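Local coordinates for protein CalsepRRP (Calystegia sepium, PDB 1JY5) that belongs to the RNase T2 family and may bind or cleave RNA, at residues 7-18 / 171-182; 79-90 / 97-105. All coordinates share one frame; numbering follows the deposited sequence.

Contact 1 of 2, residues 7-18 / 171-182; sequences YFTLALTWSGTE and KSDAVEQVQICF
Phe8 to Thr13 pair with Phe182 to Gln177 as neighbouring antiparallel strands, the segment axes 4.6 Å apart at closest approach, in the central sheet of the RNase T2 fold. The ladder is regular: Phe8, Leu10 and Leu12 exchange backbone hydrogen bonds in both directions with Phe182, Ile180 and Val178, and Trp14 N continues it to Glu176 O. There, on its other edge, strand 174-182 carries a classic beta bulge, Glu176 and Gln177 both facing Lys169 of the next strand.

One face of the ladder is apolar. Leu10 and Phe182 extend from it together, and Leu10 CB meets the rim of the Phe182 ring at CE1 (3.8 Å). On the other face Cys181 SG, disulfide-bonded to Cys191, approaches the Tyr7 ring obliquely, 3.7 Å from CE1, and also lies beside Thr9 OG1, whose hydrogen bond goes to Asp48 of strand 40-48.

At the far end the weakly bonded helical turn 15-18 brings Thr17 and Glu18 against residues 171-176. Thr17 CG2 lies against the aliphatic stem of Lys171 (CB, 3.7 Å), the two chains pointing opposite ways. The carboxylates of Glu18 and Glu176 are almost coplanar, with OE1 of Glu18 3.0 Å from OE2 of Glu176; this may favour a proton on one acid, tempered by Lys171 NZ, 4.2 Å from Glu18 OE2 and beyond a salt bridge. With chi1 at -60°, the Thr17 hydroxyl sits beside its own backbone N and donates from OG1 to Val175 O at 2.6 Å, arriving 49° out of the carbonyl plane.

Contact 2 of 2, residues 79-90 / 97-105; sequences WPSYSCPSSSAC and DLAYEWAKH. Unlike the reference sequence in segment 79-90: Pro85 (reference Met).
Trp79, Ala89 and Cys90 present three surfaces to helix 97-105, whose YEWAKH run corresponds to the second conserved active-site segment of RNase T2 enzymes, with Tyr100 where those enzymes usually carry a histidine. The contact is largely one of interlocking side chains. Just beyond the end of helix 72-78, Trp79 lays its indole against the first turn: Leu98 CD2 rests over one face, 3.9 Å from the centroid of the five-membered ring in a CH-pi contact, and Glu101 CG meets the edge of the six-membered ring at CZ2 (3.9 Å). With CG anti to the backbone N (chi1 -161°), the indole reaches along this flank of the helix, and Asp97 OD2 fits in at its CD1 corner (3.2 Å).

Farther along, strand 87-89 of the short hairpin with 92-94 runs 17° from parallel to the helix. Its bump is the Ala89 methyl, which enters the hollow between the Tyr100 ring and Lys104 CB, 3.5 Å from Tyr100 CD1. Cys90 SG, held by the disulfide to Cys57, packs on Ala103 CB (3.9 Å), about one turn after Tyr100. At the ring's rim, nearly in its plane, Ser88 O lies 3.1 Å from Tyr100 CE1, while Lys104 NZ donates to Tyr100 OH at 2.8 Å.

In the fold
The two contacts illustrate how a sheet and a helical layer are joined around a common strand. Their centres lie about 16 Å apart, yet they touch through Tyr82: its OH is 3.2 Å from Ser15 CB, and its CB is 3.4 Å from Glu18 CG. Strand 40-48 links them more broadly. It pairs directly with strand 7-14 of contact 1, while its Trp46 stacks on His105 and hydrogen-bonds through NE1 to Glu101 OE2 of contact 2. In RNase T2 enzymes the equivalents of this strand and of helix 97-105 hold the two conserved active-site segments. Here Lys43 and Tyr100 occupy positions where those enzymes usually have histidines, so activity of the usual kind is doubtful.

Contact 1 of 2, residues 7-18 / 171-182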
loop_
_atom_site.group_PDB
_atom_site.type_symbol
_atom_site.label_atom_id
_atom_site.label_comp_id
_atom_site.label_asym_id
_atom_site.label_seq_id
_atom_site.Cartn_x
_atom_site.Cartn_y
_atom_site.Cartn_z
ATOM N N TYR A 7 4.585 -11.254 10.078
ATOM C CA TYR A 7 4.072 -9.915 10.306
ATOM C C TYR A 7 3.369 -9.389 9.063
ATOM O O TYR A 7 3.447 -9.981 7.984
ATOM C CB TYR A 7 5.225 -8.977 10.690
ATOM C CG TYR A 7 6.197 -8.732 9.554
ATOM C CD1 TYR A 7 6.006 -7.671 8.663
ATOM C CD2 TYR A 7 7.261 -9.608 9.320
ATOM C CE1 TYR A 7 6.847 -7.492 7.561
ATOM C CE2 TYR A 7 8.107 -9.439 8.220
ATOM C CZ TYR A 7 7.892 -8.386 7.345
ATOM O OH TYR A 7 8.691 -8.252 6.234
ATOM N N PHE A 8 2.684 -8.264 9.235
ATOM C CA PHE A 8 1.948 -7.607 8.168
ATOM C C PHE A 8 2.707 -6.395 7.628
ATOM O O PHE A 8 3.270 -5.610 8.399
ATOM C CB PHE A 8 0.603 -7.090 8.694
ATOM C CG PHE A 8 -0.489 -8.118 8.748
ATOM C CD1 PHE A 8 -1.129 -8.408 9.952
ATOM C CD2 PHE A 8 -0.944 -8.724 7.584
ATOM C CE1 PHE A 8 -2.217 -9.278 9.988
ATOM C CE2 PHE A 8 -2.030 -9.593 7.608
ATOM C CZ PHE A 8 -2.668 -9.871 8.811
ATOM N N THR A 9 2.737 -6.244 6.308
ATOM C CA THR A 9 3.344 -5.060 5.712
ATOM C C THR A 9 2.201 -4.304 5.044
ATOM O O THR A 9 1.496 -4.863 4.203
ATOM C CB THR A 9 4.406 -5.390 4.621
ATOM O OG1 THR A 9 5.625 -5.819 5.240
ATOM C CG2 THR A 9 4.694 -4.154 3.752
ATOM N N LEU A 10 1.972 -3.057 5.450
ATOM C CA LEU A 10 0.939 -2.255 4.796
ATOM C C LEU A 10 1.723 -1.407 3.798
ATOM O O LEU A 10 2.498 -0.540 4.190
ATOM C CB LEU A 10 0.192 -1.335 5.786
ATOM C CG LEU A 10 -0.787 -0.317 5.167
ATOM C CD1 LEU A 10 -1.893 -1.049 4.431
ATOM C CD2 LEU A 10 -1.399 0.598 6.241
ATOM N N ALA A 11 1.547 -1.684 2.511
ATOM C CA ALA A 11 2.247 -0.928 1.483
ATOM C C ALA A 11 1.298 0.120 0.927
ATOM O O ALA A 11 0.135 -0.169 0.639
ATOM C CB ALA A 11 2.734 -1.858 0.372
ATOM N N LEU A 12 1.804 1.342 0.792
ATOM C CA LEU A 12 1.013 2.460 0.288
ATOM C C LEU A 12 1.672 3.039 -0.962
ATOM O O LEU A 12 2.896 3.127 -1.046
ATOM C CB LEU A 12 0.902 3.539 1.369
ATOM C CG LEU A 12 0.352 3.059 2.720
ATOM C CD1 LEU A 12 0.419 4.190 3.737
ATOM C CD2 LEU A 12 -1.083 2.569 2.549
ATOM N N THR A 13 0.855 3.441 -1.925
ATOM C CA THR A 13 1.360 3.991 -3.173
ATOM C C THR A 13 1.127 5.494 -3.258
ATOM O O THR A 13 0.038 5.974 -2.941
ATOM C CB THR A 13 0.658 3.337 -4.377
ATOM O OG1 THR A 13 0.821 1.916 -4.308
ATOM C CG2 THR A 13 1.238 3.852 -5.682
ATOM N N TRP A 14 2.146 6.237 -3.675
ATOM C CA TRP A 14 1.991 7.681 -3.827
ATOM C C TRP A 14 1.370 7.861 -5.212
ATOM O O TRP A 14 2.021 7.641 -6.234
ATOM C CB TRP A 14 3.346 8.386 -3.733
ATOM C CG TRP A 14 3.227 9.884 -3.850
ATOM C CD1 TRP A 14 3.502 10.648 -4.950
ATOM C CD2 TRP A 14 2.752 10.789 -2.842
ATOM N NE1 TRP A 14 3.228 11.975 -4.689
ATOM C CE2 TRP A 14 2.765 12.088 -3.405
ATOM C CE3 TRP A 14 2.314 10.629 -1.520
ATOM C CZ2 TRP A 14 2.358 13.219 -2.689
ATOM C CZ3 TRP A 14 1.909 11.754 -0.807
ATOM C CH2 TRP A 14 1.933 13.035 -1.397
ATOM N N SER A 15 0.100 8.255 -5.236
ATOM C CA SER A 15 -0.639 8.412 -6.487
ATOM C C SER A 15 0.042 9.296 -7.529
ATOM O O SER A 15 -0.026 9.016 -8.730
ATOM C CB SER A 15 -2.049 8.950 -6.209
ATOM O OG SER A 15 -2.017 10.308 -5.809
ATOM N N GLY A 16 0.696 10.355 -7.068
ATOM C CA GLY A 16 1.365 11.271 -7.978
ATOM C C GLY A 16 2.496 10.636 -8.766
ATOM O O GLY A 16 2.729 10.980 -9.922
ATOM N N THR A 17 3.197 9.695 -8.150
ATOM C CA THR A 17 4.315 9.039 -8.814
ATOM C C THR A 17 3.841 7.953 -9.776
ATOM O O THR A 17 4.566 7.544 -10.688
ATOM C CB THR A 17 5.263 8.430 -7.771
ATOM O OG1 THR A 17 5.763 9.476 -6.933
ATOM C CG2 THR A 17 6.428 7.719 -8.437
ATOM N N GLU A 18 2.612 7.500 -9.576
ATOM C CA GLU A 18 2.040 6.457 -10.413
ATOM C C GLU A 18 1.392 7.063 -11.651
ATOM O O GLU A 18 1.079 6.363 -12.617
ATOM C CB GLU A 18 1.002 5.672 -9.608
ATOM C CG GLU A 18 1.100 4.166 -9.747
ATOM C CD GLU A 18 2.495 3.641 -9.476
ATOM O OE1 GLU A 18 3.080 3.984 -8.430
ATOM O OE2 GLU A 18 3.007 2.876 -10.316
ATOM N N LYS A 171 10.901 5.747 -7.432
ATOM C CA LYS A 171 10.821 5.528 -8.861
ATOM C C LYS A 171 11.615 6.666 -9.487
ATOM O O LYS A 171 11.120 7.789 -9.605
ATOM C CB LYS A 171 9.361 5.574 -9.312
ATOM C CG LYS A 171 9.107 5.165 -10.745
ATOM C CD LYS A 171 7.617 5.238 -11.038
ATOM C CE LYS A 171 7.292 4.799 -12.454
ATOM N NZ LYS A 171 5.825 4.904 -12.721
ATOM N N SER A 172 12.863 6.369 -9.842
ATOM C CA SER A 172 13.775 7.330 -10.458
ATOM C C SER A 172 14.251 8.413 -9.495
ATOM O O SER A 172 15.455 8.651 -9.359
ATOM C CB SER A 172 13.114 7.985 -11.673
ATOM O OG SER A 172 14.018 8.863 -12.324
ATOM N N ASP A 173 13.305 9.073 -8.838
ATOM C CA ASP A 173 13.627 10.133 -7.893
ATOM C C ASP A 173 12.412 10.545 -7.064
ATOM O O ASP A 173 12.524 11.338 -6.130
ATOM C CB ASP A 173 14.157 11.356 -8.635
ATOM C CG ASP A 173 14.537 12.470 -7.698
ATOM O OD1 ASP A 173 15.481 12.267 -6.905
ATOM O OD2 ASP A 173 13.891 13.541 -7.742
ATOM N N ALA A 174 11.252 10.007 -7.415
ATOM C CA ALA A 174 10.014 10.319 -6.711
ATOM C C ALA A 174 9.597 9.177 -5.785
ATOM O O ALA A 174 9.755 8.005 -6.126
ATOM C CB ALA A 174 8.911 10.585 -7.720
ATOM N N VAL A 175 9.058 9.525 -4.622
ATOM C CA VAL A 175 8.598 8.519 -3.673
ATOM C C VAL A 175 7.422 7.768 -4.296
ATOM O O VAL A 175 6.405 8.368 -4.655
ATOM C CB VAL A 175 8.143 9.166 -2.349
ATOM C CG1 VAL A 175 7.575 8.103 -1.412
ATOM C CG2 VAL A 175 9.325 9.867 -1.693
ATOM N N GLU A 176 7.572 6.456 -4.437
ATOM C CA GLU A 176 6.524 5.641 -5.029
ATOM C C GLU A 176 5.767 4.800 -4.013
ATOM O O GLU A 176 4.545 4.678 -4.091
ATOM C CB GLU A 176 7.104 4.722 -6.109
ATOM C CG GLU A 176 6.085 3.751 -6.681
ATOM C CD GLU A 176 6.588 3.008 -7.906
ATOM O OE1 GLU A 176 7.716 2.465 -7.859
ATOM O OE2 GLU A 176 5.846 2.963 -8.912
ATOM N N GLN A 177 6.482 4.237 -3.047
ATOM C CA GLN A 177 5.837 3.388 -2.058
ATOM C C GLN A 177 6.395 3.535 -0.646
ATOM O O GLN A 177 7.600 3.693 -0.450
ATOM C CB GLN A 177 5.946 1.927 -2.523
ATOM C CG GLN A 177 5.353 0.878 -1.587
ATOM C CD GLN A 177 5.377 -0.517 -2.200
ATOM O OE1 GLN A 177 4.639 -0.808 -3.145
ATOM N NE2 GLN A 177 6.233 -1.381 -1.672
ATOM N N VAL A 178 5.498 3.509 0.335
ATOM C CA VAL A 178 5.894 3.576 1.736
ATOM C C VAL A 178 5.344 2.319 2.404
ATOM O O VAL A 178 4.179 1.970 2.212
ATOM C CB VAL A 178 5.336 4.837 2.444
ATOM C CG1 VAL A 178 5.521 4.717 3.956
ATOM C CG2 VAL A 178 6.080 6.081 1.946
ATOM N N GLN A 179 6.189 1.641 3.173
ATOM C CA GLN A 179 5.792 0.418 3.862
ATOM C C GLN A 179 5.851 0.568 5.377
ATOM O O GLN A 179 6.870 0.982 5.929
ATOM C CB GLN A 179 6.699 -0.740 3.437
ATOM C CG GLN A 179 6.568 -1.151 1.974
ATOM C CD GLN A 179 7.659 -2.122 1.549
ATOM O OE1 GLN A 179 8.360 -2.688 2.387
ATOM N NE2 GLN A 179 7.800 -2.327 0.248
ATOM N N ILE A 180 4.740 0.236 6.031
ATOM C CA ILE A 180 4.607 0.287 7.485
ATOM C C ILE A 180 4.303 -1.138 7.927
ATOM O O ILE A 180 3.434 -1.791 7.347
ATOM C CB ILE A 180 3.412 1.165 7.925
ATOM C CG1 ILE A 180 3.527 2.564 7.317
ATOM C CG2 ILE A 180 3.362 1.244 9.449
ATOM C CD1 ILE A 180 4.783 3.298 7.706
ATOM N N CYS A 181 4.990 -1.619 8.958
ATOM C CA CYS A 181 4.775 -2.990 9.418
ATOM C C CYS A 181 3.952 -3.126 10.702
ATOM O O CYS A 181 3.984 -2.254 11.563
ATOM C CB CYS A 181 6.138 -3.695 9.538
ATOM S SG CYS A 181 6.877 -3.813 7.882
ATOM N N PHE A 182 3.189 -4.215 10.791
ATOM C CA PHE A 182 2.345 -4.504 11.948
ATOM C C PHE A 182 2.486 -5.966 12.380
ATOM O O PHE A 182 2.663 -6.842 11.532
ATOM C CB PHE A 182 0.862 -4.269 11.626
ATOM C CG PHE A 182 0.520 -2.851 11.257
ATOM C CD1 PHE A 182 0.645 -2.412 9.941
ATOM C CD2 PHE A 182 0.073 -1.955 12.228
ATOM C CE1 PHE A 182 0.333 -1.098 9.594
ATOM C CE2 PHE A 182 -0.243 -0.632 11.891
ATOM C CZ PHE A 182 -0.112 -0.206 10.570
#

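Contact 2 of 2, residues 79-90 / 97-105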
loop_
_atom_site.group_PDB
_atom_site.type_symbol
_atom_site.label_atom_id
_atom_site.label_comp_id
_atom_site.label_asym_id
_atom_site.label_seq_id
_atom_site.Cartn_x
_atom_site.Cartn_y
_atom_site.Cartn_z
ATOM N N TRP A 79 -8.174 2.325 -2.623
ATOM C CA TRP A 79 -7.411 1.173 -3.093
ATOM C C TRP A 79 -7.570 1.074 -4.617
ATOM O O TRP A 79 -7.859 0.008 -5.152
ATOM C CB TRP A 79 -7.925 -0.114 -2.441
ATOM C CG TRP A 79 -6.943 -1.254 -2.492
ATOM C CD1 TRP A 79 -6.071 -1.543 -3.499
ATOM C CD2 TRP A 79 -6.747 -2.261 -1.493
ATOM N NE1 TRP A 79 -5.340 -2.665 -3.189
ATOM C CE2 TRP A 79 -5.735 -3.127 -1.963
ATOM C CE3 TRP A 79 -7.328 -2.513 -0.244
ATOM C CZ2 TRP A 79 -5.292 -4.235 -1.228
ATOM C CZ3 TRP A 79 -6.889 -3.612 0.486
ATOM C CH2 TRP A 79 -5.877 -4.459 -0.010
ATOM N N PRO A 80 -7.387 2.192 -5.338
ATOM C CA PRO A 80 -7.532 2.155 -6.799
ATOM C C PRO A 80 -6.336 1.557 -7.534
ATOM O O PRO A 80 -5.276 1.334 -6.955
ATOM C CB PRO A 80 -7.699 3.629 -7.179
ATOM C CG PRO A 80 -7.995 4.332 -5.883
ATOM C CD PRO A 80 -7.189 3.575 -4.877
ATOM N N SER A 81 -6.528 1.323 -8.827
ATOM C CA SER A 81 -5.485 0.811 -9.698
ATOM C C SER A 81 -5.020 2.020 -10.520
ATOM O O SER A 81 -5.816 2.923 -10.789
ATOM C CB SER A 81 -6.060 -0.263 -10.624
ATOM O OG SER A 81 -5.067 -0.779 -11.488
ATOM N N TYR A 82 -3.744 2.058 -10.900
ATOM C CA TYR A 82 -3.227 3.176 -11.694
ATOM C C TYR A 82 -2.730 2.727 -13.068
ATOM O O TYR A 82 -1.715 3.223 -13.563
ATOM C CB TYR A 82 -2.083 3.894 -10.960
ATOM C CG TYR A 82 -2.487 4.542 -9.657
ATOM C CD1 TYR A 82 -2.344 3.865 -8.449
ATOM C CD2 TYR A 82 -3.057 5.817 -9.637
ATOM C CE1 TYR A 82 -2.759 4.434 -7.250
ATOM C CE2 TYR A 82 -3.481 6.397 -8.440
ATOM C CZ TYR A 82 -3.328 5.694 -7.249
ATOM O OH TYR A 82 -3.764 6.247 -6.063
ATOM N N SER A 83 -3.458 1.798 -13.683
ATOM C CA SER A 83 -3.093 1.273 -14.994
ATOM C C SER A 83 -4.309 0.593 -15.624
ATOM O O SER A 83 -5.260 0.246 -14.922
ATOM C CB SER A 83 -1.951 0.264 -14.842
ATOM O OG SER A 83 -1.392 -0.080 -16.099
ATOM N N CYS A 84 -4.279 0.411 -16.944
ATOM C CA CYS A 84 -5.386 -0.231 -17.649
ATOM C C CYS A 84 -5.122 -1.687 -18.015
ATOM O O CYS A 84 -6.045 -2.504 -18.036
ATOM C CB CYS A 84 -5.754 0.569 -18.907
ATOM S SG CYS A 84 -6.318 2.243 -18.483
ATOM N N PRO A 85 -3.862 -2.039 -18.316
ATOM C CA PRO A 85 -3.611 -3.439 -18.660
ATOM C C PRO A 85 -3.841 -4.346 -17.456
ATOM O O PRO A 85 -3.415 -4.037 -16.342
ATOM C CB PRO A 85 -2.153 -3.426 -19.118
ATOM C CG PRO A 85 -1.558 -2.316 -18.312
ATOM C CD PRO A 85 -2.625 -1.247 -18.419
ATOM N N SER A 86 -4.525 -5.460 -17.684
ATOM C CA SER A 86 -4.825 -6.409 -16.620
ATOM C C SER A 86 -3.557 -6.974 -15.987
ATOM O O SER A 86 -2.555 -7.193 -16.666
ATOM C CB SER A 86 -5.682 -7.551 -17.170
ATOM O OG SER A 86 -5.939 -8.521 -16.170
ATOM N N SER A 87 -3.610 -7.198 -14.678
ATOM C CA SER A 87 -2.478 -7.752 -13.943
ATOM C C SER A 87 -2.678 -9.259 -13.829
ATOM O O SER A 87 -3.742 -9.770 -14.172
ATOM C CB SER A 87 -2.402 -7.129 -12.547
ATOM O OG SER A 87 -3.621 -7.311 -11.843
ATOM N N SER A 88 -1.667 -9.976 -13.353
ATOM C CA SER A 88 -1.800 -11.419 -13.223
ATOM C C SER A 88 -1.144 -11.945 -11.963
ATOM O O SER A 88 -0.162 -11.389 -11.469
ATOM C CB SER A 88 -1.198 -12.134 -14.439
ATOM O OG SER A 88 0.197 -11.916 -14.523
ATOM N N ALA A 89 -1.698 -13.030 -11.445
ATOM C CA ALA A 89 -1.155 -13.638 -10.248
ATOM C C ALA A 89 -1.750 -15.013 -10.030
ATOM O O ALA A 89 -2.895 -15.273 -10.398
ATOM C CB ALA A 89 -1.438 -12.757 -9.039
ATOM N N CYS A 90 -0.949 -15.892 -9.439
ATOM C CA CYS A 90 -1.387 -17.241 -9.113
ATOM C C CYS A 90 -1.913 -18.031 -10.312
ATOM O O CYS A 90 -2.832 -18.833 -10.167
ATOM C CB CYS A 90 -2.469 -17.162 -8.037
ATOM S SG CYS A 90 -2.039 -16.065 -6.643
ATOM N N ASP A 97 -7.232 -4.919 -9.236
ATOM C CA ASP A 97 -6.148 -4.924 -8.272
ATOM C C ASP A 97 -6.592 -5.635 -6.996
ATOM O O ASP A 97 -5.778 -6.247 -6.309
ATOM C CB ASP A 97 -5.677 -3.484 -7.983
ATOM C CG ASP A 97 -6.750 -2.609 -7.334
ATOM O OD1 ASP A 97 -7.960 -2.899 -7.450
ATOM O OD2 ASP A 97 -6.372 -1.594 -6.719
ATOM N N LEU A 98 -7.887 -5.578 -6.698
ATOM C CA LEU A 98 -8.421 -6.237 -5.511
ATOM C C LEU A 98 -8.339 -7.757 -5.667
ATOM O O LEU A 98 -7.908 -8.453 -4.751
ATOM C CB LEU A 98 -9.880 -5.824 -5.277
ATOM C CG LEU A 98 -10.184 -4.319 -5.240
ATOM C CD1 LEU A 98 -11.676 -4.095 -4.970
ATOM C CD2 LEU A 98 -9.345 -3.642 -4.149
ATOM N N ALA A 99 -8.757 -8.272 -6.821
ATOM C CA ALA A 99 -8.711 -9.710 -7.062
ATOM C C ALA A 99 -7.255 -10.175 -7.029
ATOM O O ALA A 99 -6.943 -11.268 -6.541
ATOM C CB ALA A 99 -9.345 -10.046 -8.411
ATOM N N TYR A 100 -6.366 -9.328 -7.537
ATOM C CA TYR A 100 -4.930 -9.622 -7.571
ATOM C C TYR A 100 -4.333 -9.744 -6.157
ATOM O O TYR A 100 -3.666 -10.731 -5.837
ATOM C CB TYR A 100 -4.197 -8.517 -8.350
ATOM C CG TYR A 100 -2.684 -8.594 -8.305
ATOM C CD1 TYR A 100 -1.967 -9.284 -9.277
ATOM C CD2 TYR A 100 -1.973 -7.956 -7.298
ATOM C CE1 TYR A 100 -0.574 -9.330 -9.247
ATOM C CE2 TYR A 100 -0.586 -7.997 -7.254
ATOM C CZ TYR A 100 0.111 -8.681 -8.227
ATOM O OH TYR A 100 1.495 -8.701 -8.178
ATOM N N GLU A 101 -4.575 -8.736 -5.319
ATOM C CA GLU A 101 -4.056 -8.730 -3.956
ATOM C C GLU A 101 -4.694 -9.816 -3.093
ATOM O O GLU A 101 -4.041 -10.385 -2.221
ATOM C CB GLU A 101 -4.269 -7.354 -3.314
ATOM C CG GLU A 101 -3.457 -6.236 -3.967
ATOM C CD GLU A 101 -1.956 -6.417 -3.791
ATOM O OE1 GLU A 101 -1.185 -5.935 -4.650
ATOM O OE2 GLU A 101 -1.536 -7.030 -2.784
ATOM N N TRP A 102 -5.971 -10.098 -3.323
ATOM C CA TRP A 102 -6.630 -11.135 -2.543
ATOM C C TRP A 102 -6.011 -12.494 -2.850
ATOM O O TRP A 102 -5.603 -13.219 -1.950
ATOM C CB TRP A 102 -8.120 -11.216 -2.855
ATOM C CG TRP A 102 -8.687 -12.471 -2.297
ATOM C CD1 TRP A 102 -9.104 -13.567 -2.994
ATOM C CD2 TRP A 102 -8.799 -12.808 -0.910
ATOM N NE1 TRP A 102 -9.466 -14.570 -2.123
ATOM C CE2 TRP A 102 -9.287 -14.128 -0.838
ATOM C CE3 TRP A 102 -8.527 -12.119 0.282
ATOM C CZ2 TRP A 102 -9.515 -14.779 0.380
ATOM C CZ3 TRP A 102 -8.752 -12.767 1.497
ATOM C CH2 TRP A 102 -9.243 -14.088 1.532
ATOM N N ALA A 103 -5.955 -12.836 -4.130
ATOM C CA ALA A 103 -5.402 -14.115 -4.542
ATOM C C ALA A 103 -3.956 -14.282 -4.103
ATOM O O ALA A 103 -3.585 -15.289 -3.493
ATOM C CB ALA A 103 -5.508 -14.269 -6.062
ATOM N N LYS A 104 -3.141 -13.276 -4.394
ATOM C CA LYS A 104 -1.720 -13.328 -4.085
ATOM C C LYS A 104 -1.338 -13.198 -2.612
ATOM O O LYS A 104 -0.470 -13.935 -2.127
ATOM C CB LYS A 104 -0.993 -12.252 -4.899
ATOM C CG LYS A 104 0.523 -12.407 -4.944
ATOM C CD LYS A 104 1.142 -11.279 -5.755
ATOM C CE LYS A 104 2.610 -11.518 -6.023
ATOM N NZ LYS A 104 3.201 -10.375 -6.757
ATOM N N HIS A 105 -1.991 -12.285 -1.896
ATOM C CA HIS A 105 -1.661 -12.038 -0.488
ATOM C C HIS A 105 -2.788 -12.215 0.533
ATOM O O HIS A 105 -2.563 -12.741 1.623
ATOM C CB HIS A 105 -1.111 -10.615 -0.344
ATOM C CG HIS A 105 0.172 -10.375 -1.078
ATOM N ND1 HIS A 105 1.375 -10.914 -0.675
ATOM C CD2 HIS A 105 0.452 -9.606 -2.159
ATOM C CE1 HIS A 105 2.338 -10.485 -1.469
ATOM N NE2 HIS A 105 1.806 -9.689 -2.377
HETATM O O HOH W 1 2.121 -12.071 -9.600
#